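Local coordinates for lysozyme inhibitor LprI-like N-terminal domain-containing protein (PDB 6AR7) that is of unknown function but resembles the lysozyme inhibitor LprI in sequence and may inhibit lysozyme, at residues A[85-96]-A[182-193]. Residues are numbered along the deposited sequence; the frame is centred on the assembly and turned at random.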
loop_
_atom_site.group_PDB
_atom_site.type_symbol
_atom_site.label_atom_id
_atom_site.label_comp_id
_atom_site.label_asym_id
_atom_site.label_seq_id
_atom_site.Cartn_x
_atom_site.Cartn_y
_atom_site.Cartn_z
ATOM N N ARG A 85 -2.333 11.924 2.136
ATOM C CA ARG A 85 -3.253 10.902 2.623
ATOM C C ARG A 85 -2.555 9.563 2.758
ATOM O O ARG A 85 -2.839 8.797 3.687
ATOM C CB ARG A 85 -4.449 10.778 1.686
ATOM C CG ARG A 85 -5.309 12.042 1.562
ATOM C CD ARG A 85 -5.995 12.388 2.868
ATOM N NE ARG A 85 -6.936 13.497 2.711
ATOM C CZ ARG A 85 -7.753 13.930 3.671
ATOM N NH1 ARG A 85 -7.748 13.342 4.861
ATOM N NH2 ARG A 85 -8.575 14.948 3.442
ATOM N N TRP A 86 -1.629 9.265 1.847
ATOM C CA TRP A 86 -0.906 8.001 1.936
ATOM C C TRP A 86 -0.081 7.942 3.215
ATOM O O TRP A 86 -0.083 6.932 3.937
ATOM C CB TRP A 86 -0.017 7.829 0.715
ATOM C CG TRP A 86 0.644 6.507 0.672
ATOM C CD1 TRP A 86 0.063 5.315 0.337
ATOM C CD2 TRP A 86 2.018 6.216 0.964
ATOM N NE1 TRP A 86 0.991 4.306 0.396
ATOM C CE2 TRP A 86 2.199 4.826 0.782
ATOM C CE3 TRP A 86 3.115 6.993 1.355
ATOM C CZ2 TRP A 86 3.424 4.200 0.979
ATOM C CZ3 TRP A 86 4.348 6.361 1.552
ATOM C CH2 TRP A 86 4.490 4.981 1.361
ATOM N N LEU A 87 0.640 9.024 3.503
ATOM C CA LEU A 87 1.479 9.067 4.691
ATOM C C LEU A 87 0.657 8.923 5.963
ATOM O O LEU A 87 1.074 8.227 6.898
ATOM C CB LEU A 87 2.277 10.368 4.710
ATOM C CG LEU A 87 3.372 10.411 3.647
ATOM C CD1 LEU A 87 3.949 11.816 3.531
ATOM C CD2 LEU A 87 4.447 9.401 4.004
ATOM N N ALA A 88 -0.498 9.591 6.032
ATOM C CA ALA A 88 -1.334 9.467 7.222
ATOM C C ALA A 88 -1.854 8.046 7.384
ATOM O O ALA A 88 -1.922 7.524 8.504
ATOM C CB ALA A 88 -2.501 10.459 7.180
ATOM N N TRP A 89 -2.243 7.406 6.282
ATOM C CA TRP A 89 -2.676 6.017 6.372
ATOM C C TRP A 89 -1.539 5.125 6.859
ATOM O O TRP A 89 -1.721 4.328 7.789
ATOM C CB TRP A 89 -3.207 5.531 5.021
ATOM C CG TRP A 89 -3.312 4.021 4.970
ATOM C CD1 TRP A 89 -3.879 3.209 5.907
ATOM C CD2 TRP A 89 -2.837 3.164 3.928
ATOM N NE1 TRP A 89 -3.766 1.900 5.524
ATOM C CE2 TRP A 89 -3.124 1.841 4.316
ATOM C CE3 TRP A 89 -2.161 3.385 2.716
ATOM C CZ2 TRP A 89 -2.786 0.737 3.526
ATOM C CZ3 TRP A 89 -1.832 2.293 1.925
ATOM C CH2 TRP A 89 -2.147 0.983 2.333
ATOM N N ARG A 90 -0.345 5.266 6.260
ATOM C CA ARG A 90 0.785 4.425 6.649
ATOM C C ARG A 90 1.090 4.571 8.136
ATOM O O ARG A 90 1.389 3.582 8.809
ATOM C CB ARG A 90 2.038 4.750 5.817
ATOM C CG ARG A 90 1.912 4.496 4.289
ATOM C CD ARG A 90 1.325 3.135 3.986
ATOM N NE ARG A 90 2.134 2.050 4.546
ATOM C CZ ARG A 90 1.684 0.813 4.724
ATOM N NH1 ARG A 90 0.423 0.522 4.399
ATOM N NH2 ARG A 90 2.479 -0.119 5.243
ATOM N N LYS A 91 0.989 5.791 8.675
ATOM C CA LYS A 91 1.276 5.998 10.094
ATOM C C LYS A 91 0.341 5.175 10.981
ATOM O O LYS A 91 0.788 4.541 11.941
ATOM C CB LYS A 91 1.193 7.485 10.454
ATOM N N ASP A 92 -0.963 5.177 10.692
ATOM C CA ASP A 92 -1.875 4.412 11.539
ATOM C C ASP A 92 -1.918 2.934 11.168
ATOM O O ASP A 92 -2.130 2.085 12.040
ATOM C CB ASP A 92 -3.280 5.008 11.497
ATOM C CG ASP A 92 -3.445 6.163 12.473
ATOM O OD1 ASP A 92 -2.590 6.306 13.374
ATOM O OD2 ASP A 92 -4.448 6.898 12.376
ATOM N N GLU A 93 -1.673 2.593 9.909
ATOM C CA GLU A 93 -1.632 1.184 9.546
ATOM C C GLU A 93 -0.529 0.440 10.310
ATOM O O GLU A 93 -0.689 -0.739 10.643
ATOM C CB GLU A 93 -1.433 1.061 8.041
ATOM C CG GLU A 93 -1.486 -0.348 7.506
ATOM C CD GLU A 93 -2.900 -0.875 7.391
ATOM O OE1 GLU A 93 -3.862 -0.082 7.540
ATOM O OE2 GLU A 93 -3.038 -2.094 7.150
ATOM N N ALA A 94 0.585 1.111 10.612
ATOM C CA ALA A 94 1.620 0.467 11.422
ATOM C C ALA A 94 1.078 0.051 12.785
ATOM O O ALA A 94 1.460 -0.997 13.317
ATOM C CB ALA A 94 2.827 1.395 11.579
ATOM N N HIS A 95 0.187 0.861 13.372
ATOM C CA HIS A 95 -0.428 0.474 14.639
ATOM C C HIS A 95 -1.308 -0.752 14.461
ATOM O O HIS A 95 -1.393 -1.599 15.355
ATOM C CB HIS A 95 -1.278 1.615 15.209
ATOM C CG HIS A 95 -0.534 2.900 15.400
ATOM N ND1 HIS A 95 0.793 2.953 15.760
ATOM C CD2 HIS A 95 -0.940 4.185 15.281
ATOM C CE1 HIS A 95 1.173 4.213 15.855
ATOM N NE2 HIS A 95 0.137 4.981 15.575
ATOM N N LEU A 96 -2.004 -0.843 13.325
ATOM C CA LEU A 96 -2.857 -1.998 13.068
ATOM C C LEU A 96 -2.017 -3.246 12.850
ATOM O O LEU A 96 -2.350 -4.326 13.351
ATOM C CB LEU A 96 -3.749 -1.734 11.850
ATOM C CG LEU A 96 -4.576 -2.918 11.320
ATOM C CD1 LEU A 96 -5.487 -3.484 12.410
ATOM C CD2 LEU A 96 -5.411 -2.472 10.085
ATOM N N THR A 182 -7.915 0.795 16.425
ATOM C CA THR A 182 -6.816 0.946 15.480
ATOM C C THR A 182 -7.199 0.452 14.088
ATOM O O THR A 182 -6.732 1.005 13.093
ATOM C CB THR A 182 -5.560 0.235 15.990
ATOM O OG1 THR A 182 -5.664 -1.176 15.765
ATOM C CG2 THR A 182 -5.396 0.499 17.491
ATOM N N LEU A 183 -8.049 -0.573 13.992
ATOM C CA LEU A 183 -8.568 -0.965 12.684
ATOM C C LEU A 183 -9.477 0.122 12.118
ATOM O O LEU A 183 -9.365 0.485 10.945
ATOM C CB LEU A 183 -9.323 -2.293 12.786
ATOM C CG LEU A 183 -10.127 -2.753 11.565
ATOM C CD1 LEU A 183 -9.268 -2.914 10.317
ATOM C CD2 LEU A 183 -10.879 -4.047 11.879
ATOM N N VAL A 184 -10.388 0.650 12.946
ATOM C CA VAL A 184 -11.277 1.724 12.502
ATOM C C VAL A 184 -10.462 2.903 11.987
ATOM O O VAL A 184 -10.710 3.428 10.896
ATOM C CB VAL A 184 -12.215 2.159 13.647
ATOM C CG1 VAL A 184 -13.065 3.343 13.213
ATOM C CG2 VAL A 184 -13.100 0.998 14.098
ATOM N N ALA A 185 -9.456 3.321 12.758
ATOM C CA ALA A 185 -8.667 4.486 12.379
ATOM C C ALA A 185 -7.848 4.219 11.112
ATOM O O ALA A 185 -7.802 5.060 10.199
ATOM C CB ALA A 185 -7.769 4.896 13.545
ATOM N N ALA A 186 -7.187 3.059 11.034
ATOM C CA ALA A 186 -6.381 2.763 9.849
ATOM C C ALA A 186 -7.241 2.690 8.598
ATOM O O ALA A 186 -6.868 3.226 7.544
ATOM C CB ALA A 186 -5.617 1.454 10.030
ATOM N N GLN A 187 -8.404 2.038 8.696
ATOM C CA GLN A 187 -9.256 1.861 7.531
ATOM C C GLN A 187 -9.828 3.191 7.059
ATOM O O GLN A 187 -9.958 3.428 5.853
ATOM C CB GLN A 187 -10.394 0.902 7.859
ATOM C CG GLN A 187 -11.269 0.609 6.664
ATOM C CD GLN A 187 -10.519 -0.131 5.577
ATOM O OE1 GLN A 187 -9.440 -0.681 5.804
ATOM N NE2 GLN A 187 -11.090 -0.153 4.395
ATOM N N ARG A 188 -10.200 4.061 7.997
ATOM C CA ARG A 188 -10.705 5.377 7.618
ATOM C C ARG A 188 -9.650 6.157 6.841
ATOM O O ARG A 188 -9.958 6.805 5.838
ATOM C CB ARG A 188 -11.151 6.136 8.862
ATOM C CG ARG A 188 -11.577 7.560 8.619
ATOM C CD ARG A 188 -12.127 8.187 9.912
ATOM N NE ARG A 188 -11.145 8.184 11.000
ATOM C CZ ARG A 188 -11.357 7.646 12.200
ATOM N NH1 ARG A 188 -12.525 7.077 12.475
ATOM N NH2 ARG A 188 -10.408 7.683 13.128
ATOM N N GLU A 189 -8.391 6.096 7.272
ATOM C CA GLU A 189 -7.404 6.857 6.525
ATOM C C GLU A 189 -7.038 6.167 5.220
ATOM O O GLU A 189 -6.726 6.846 4.236
ATOM C CB GLU A 189 -6.188 7.151 7.389
ATOM C CG GLU A 189 -6.468 8.354 8.276
ATOM C CD GLU A 189 -5.570 8.417 9.469
ATOM O OE1 GLU A 189 -5.387 9.526 10.024
ATOM O OE2 GLU A 189 -5.048 7.349 9.847
ATOM N N TRP A 190 -7.114 4.838 5.170
ATOM C CA TRP A 190 -6.951 4.177 3.887
ATOM C C TRP A 190 -8.012 4.659 2.895
ATOM O O TRP A 190 -7.694 4.971 1.741
ATOM C CB TRP A 190 -6.988 2.649 4.049
ATOM C CG TRP A 190 -6.932 2.006 2.710
ATOM C CD1 TRP A 190 -5.816 1.666 2.018
ATOM C CD2 TRP A 190 -8.041 1.719 1.849
ATOM N NE1 TRP A 190 -6.155 1.168 0.786
ATOM C CE2 TRP A 190 -7.515 1.182 0.661
ATOM C CE3 TRP A 190 -9.423 1.853 1.975
ATOM C CZ2 TRP A 190 -8.327 0.779 -0.402
ATOM C CZ3 TRP A 190 -10.230 1.463 0.914
ATOM C CH2 TRP A 190 -9.678 0.920 -0.250
ATOM N N ALA A 191 -9.275 4.753 3.333
ATOM C CA ALA A 191 -10.350 5.136 2.419
ATOM C C ALA A 191 -10.183 6.569 1.940
ATOM O O ALA A 191 -10.433 6.866 0.768
ATOM C CB ALA A 191 -11.721 4.954 3.089
ATOM N N ALA A 192 -9.740 7.466 2.823
ATOM C CA ALA A 192 -9.433 8.828 2.401
ATOM C C ALA A 192 -8.274 8.844 1.399
ATOM O O ALA A 192 -8.270 9.649 0.462
ATOM C CB ALA A 192 -9.118 9.698 3.623
ATOM N N PHE A 193 -7.271 7.975 1.585
ATOM C CA PHE A 193 -6.221 7.846 0.574
ATOM C C PHE A 193 -6.800 7.337 -0.744
ATOM O O PHE A 193 -6.540 7.901 -1.816
ATOM C CB PHE A 193 -5.103 6.924 1.075
ATOM C CG PHE A 193 -4.218 6.366 -0.020
ATOM C CD1 PHE A 193 -3.377 7.190 -0.743
ATOM C CD2 PHE A 193 -4.217 5.009 -0.303
ATOM C CE1 PHE A 193 -2.564 6.673 -1.746
ATOM C CE2 PHE A 193 -3.416 4.481 -1.299
ATOM C CZ PHE A 193 -2.583 5.313 -2.023
HETATM O O HOH W 1 -5.395 9.058 4.605
HETATM O O HOH W 2 -2.230 9.181 10.796
HETATM O O HOH W 3 -4.547 2.594 13.497
#
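Trp89 lies against Trp190 on the tightly packed side of this helix pair. Trp190 turns its CD1 edge to the face of the Trp89 six-membered ring, a T-shaped pair with planes at 79°. Its CB sits over the five-membered ring of the same indole, 3.7 Å from the centroid, in a CH-pi contact. Arg90 NH1 lies over the opposite face of Trp89, so the indole is sandwiched. The rotation of the Trp89 indole is restrained by a bent bond from Trp89 NE1 to Glu93 OE1, 2.8 Å, entering from above the carboxylate plane. Glu93 also forms a salt bridge with Arg213. One turn earlier on helix 73-101, Trp86 points the edge at its CD1 to the face of Phe193, with CD1 3.5 Å from Phe193 CZ. CG of Phe193 is anti to the backbone N (chi1 161°), which lays the ring alongside Trp86. Together the four aromatic residues form a cluster. Segments 85-96 and 182-193 run nearly antiparallel, at 161°, their axes approaching to 8.2 Å. The contact packs helix 73-101 against helix 180-197 in a chain with no strands, and both fall in regions with sequence similarity to LprI. Beyond the cluster, Leu96 CD2 meets Ala186 CB and Leu183 CD1, both at 3.9 Å. The other side is polar and looser. Three waters bridge it: one donates to Arg85 O and Glu189 O, one to Ala88 O and Glu189 OE1, one to Asp92 O and Thr182 O. Here the acids of Asp92 and Glu189 meet, OD2 to OE2 at 2.6 Å. One of them probably holds a proton. At the open end, the exposed Arg85 brings NH1 to 4.1 Å from Ala192 CB, and its NE forms a salt bridge with Glu81.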